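Local coordinates for EIAV protease (PDB 2FMB), which cleaves peptide bonds as a retroviral aspartic protease, probably processing the viral polyproteins, and works as a dimer of two identical chains, at residues A[21-26]-A[87-92]. The protein carries 1 engineered substitution. Sequence-based numbering, arbitrary orientation.
Sequences NVLLDT and VTILGR
Val87 brings CG1 loosely against CD2 of Leu23 beside a short parallel pairing that runs into the active site. Thr88 then accepts a hydrogen bond at its carbonyl O from Leu23 N, 2.9 Å away, while its CG2 presses on CG1 of Val22 at 3.5 Å; its OG1, on the other branch, hydrogen-bonds to His37 ND1 and Thr34 N. Ile89, paired with Leu23, lies on the same face of the sheet as that leucine. Its CG2, set anti to the backbone N (chi1 -72° for CG1), reaches forward to CB of Asp25 at 3.4 Å and lies 3.5 Å from Asp25 OD2, so a methyl flanks the carboxylate. Leu90 hydrogen-bonds to 21-26 through both backbone polar atoms: its N meets Leu23 O at 2.9 Å, and its O receives Asp25 N at 3.0 Å. On the other face its CD2 touches both CG2 of Val22, 3.7 Å away, and CD2 of Leu24, whose side chain runs alongside. Gly91 is the N-cap of the helix 92-98. Arg92 opens that helix; its CG and CD lie against Thr26 O, and one water accepts from its NE in the guanidinium plane and donates to that same carbonyl. Its NH2 forms a salt bridge with Asp29 OD1 and its NH1 a hydrogen bond with Leu5 O of the second subunit. Asp25 belongs to the Asp-Thr-Gly signature of aspartic proteases: OD1 accepts a hydrogen bond from Gly27 N and OD2 hydrogen-bonds to the bound inhibitor, while Thr26 OG1 hydrogen-bonds to Leu24 O of the second subunit. The aspartate is thus fixed at its backbone N and at OD1, and with CG anti to that N (chi1 -174°) and the Ile89 methyl packed on CB and OD2, the second oxygen meets the inhibitor.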
loop_
_atom_site.group_PDB
_atom_site.type_symbol
_atom_site.label_atom_id
_atom_site.label_comp_id
_atom_site.label_asym_id
_atom_site.label_seq_id
_atom_site.Cartn_x
_atom_site.Cartn_y
_atom_site.Cartn_z
ATOM N N ASN A 21 1.929 -8.390 -14.321
ATOM C CA ASN A 21 1.597 -8.777 -12.941
ATOM C C ASN A 21 1.643 -7.448 -12.155
ATOM O O ASN A 21 2.656 -6.739 -12.273
ATOM C CB ASN A 21 2.606 -9.650 -12.242
ATOM C CG ASN A 21 2.186 -10.523 -11.071
ATOM O OD1 ASN A 21 2.644 -10.516 -9.914
ATOM N ND2 ASN A 21 1.163 -11.347 -11.338
ATOM N N VAL A 22 0.555 -7.144 -11.456
ATOM C CA VAL A 22 0.500 -5.854 -10.716
ATOM C C VAL A 22 0.199 -6.090 -9.246
ATOM O O VAL A 22 -0.382 -7.127 -8.901
ATOM C CB VAL A 22 -0.583 -4.947 -11.328
ATOM C CG1 VAL A 22 -0.306 -4.626 -12.791
ATOM C CG2 VAL A 22 -1.982 -5.530 -11.289
ATOM N N LEU A 23 0.604 -5.142 -8.397
ATOM C CA LEU A 23 0.372 -5.285 -6.958
ATOM C C LEU A 23 -0.951 -4.581 -6.654
ATOM O O LEU A 23 -1.098 -3.459 -7.153
ATOM C CB LEU A 23 1.467 -4.628 -6.116
ATOM C CG LEU A 23 1.306 -4.558 -4.601
ATOM C CD1 LEU A 23 1.281 -5.938 -4.006
ATOM C CD2 LEU A 23 2.462 -3.763 -3.993
ATOM N N LEU A 24 -1.871 -5.135 -5.819
ATOM C CA LEU A 24 -3.142 -4.401 -5.519
ATOM C C LEU A 24 -2.853 -3.754 -4.142
ATOM O O LEU A 24 -2.628 -4.425 -3.141
ATOM C CB LEU A 24 -4.212 -5.469 -5.364
ATOM C CG LEU A 24 -4.307 -6.313 -6.681
ATOM C CD1 LEU A 24 -5.327 -7.428 -6.410
ATOM C CD2 LEU A 24 -4.803 -5.477 -7.813
ATOM N N ASP A 25 -2.830 -2.436 -4.228
ATOM C CA ASP A 25 -2.367 -1.658 -3.089
ATOM C C ASP A 25 -3.306 -0.625 -2.511
ATOM O O ASP A 25 -3.451 0.457 -3.105
ATOM C CB ASP A 25 -1.045 -0.991 -3.545
ATOM C CG ASP A 25 -0.282 -0.237 -2.475
ATOM O OD1 ASP A 25 -0.688 -0.250 -1.313
ATOM O OD2 ASP A 25 0.690 0.401 -2.878
ATOM N N THR A 26 -3.946 -1.043 -1.409
ATOM C CA THR A 26 -4.929 -0.109 -0.804
ATOM C C THR A 26 -4.236 1.118 -0.214
ATOM O O THR A 26 -4.966 2.080 0.025
ATOM C CB THR A 26 -5.776 -0.759 0.278
ATOM O OG1 THR A 26 -4.842 -1.281 1.238
ATOM C CG2 THR A 26 -6.517 -1.975 -0.300
ATOM N N VAL A 87 7.709 -1.812 -8.563
ATOM C CA VAL A 87 6.677 -2.706 -9.092
ATOM C C VAL A 87 5.485 -1.890 -9.595
ATOM O O VAL A 87 5.341 -0.698 -9.283
ATOM C CB VAL A 87 6.305 -3.638 -7.924
ATOM C CG1 VAL A 87 5.611 -2.807 -6.843
ATOM C CG2 VAL A 87 5.451 -4.811 -8.326
ATOM N N THR A 88 4.647 -2.439 -10.456
ATOM C CA THR A 88 3.517 -1.653 -10.974
ATOM C C THR A 88 2.411 -1.880 -9.924
ATOM O O THR A 88 2.215 -3.037 -9.503
ATOM C CB THR A 88 3.014 -2.201 -12.301
ATOM O OG1 THR A 88 3.994 -1.691 -13.252
ATOM C CG2 THR A 88 1.645 -1.670 -12.710
ATOM N N ILE A 89 1.839 -0.721 -9.588
ATOM C CA ILE A 89 0.794 -0.804 -8.517
ATOM C C ILE A 89 -0.526 -0.276 -9.005
ATOM O O ILE A 89 -0.629 0.748 -9.692
ATOM C CB ILE A 89 1.348 0.175 -7.430
ATOM C CG1 ILE A 89 2.574 -0.518 -6.792
ATOM C CG2 ILE A 89 0.330 0.387 -6.329
ATOM C CD1 ILE A 89 3.171 0.347 -5.714
ATOM N N LEU A 90 -1.579 -1.019 -8.666
ATOM C CA LEU A 90 -2.921 -0.554 -8.920
ATOM C C LEU A 90 -3.389 0.024 -7.546
ATOM O O LEU A 90 -3.472 -0.734 -6.588
ATOM C CB LEU A 90 -3.818 -1.733 -9.254
ATOM C CG LEU A 90 -4.204 -1.832 -10.732
ATOM C CD1 LEU A 90 -3.030 -1.480 -11.615
ATOM C CD2 LEU A 90 -4.835 -3.165 -11.103
ATOM N N GLY A 91 -3.636 1.308 -7.534
ATOM C CA GLY A 91 -4.054 1.991 -6.306
ATOM C C GLY A 91 -5.578 2.122 -6.260
ATOM O O GLY A 91 -6.309 1.611 -7.095
ATOM N N ARG A 92 -6.046 2.957 -5.337
ATOM C CA ARG A 92 -7.463 3.116 -5.078
ATOM C C ARG A 92 -8.302 3.572 -6.235
ATOM O O ARG A 92 -9.512 3.227 -6.317
ATOM C CB ARG A 92 -7.660 3.998 -3.812
ATOM C CG ARG A 92 -7.123 3.321 -2.531
ATOM C CD ARG A 92 -7.596 4.147 -1.284
ATOM N NE ARG A 92 -6.968 5.474 -1.249
ATOM C CZ ARG A 92 -7.523 6.602 -1.655
ATOM N NH1 ARG A 92 -8.775 6.705 -2.134
ATOM N NH2 ARG A 92 -6.865 7.761 -1.654
HETATM O O HOH W 1 -4.850 4.817 0.283
#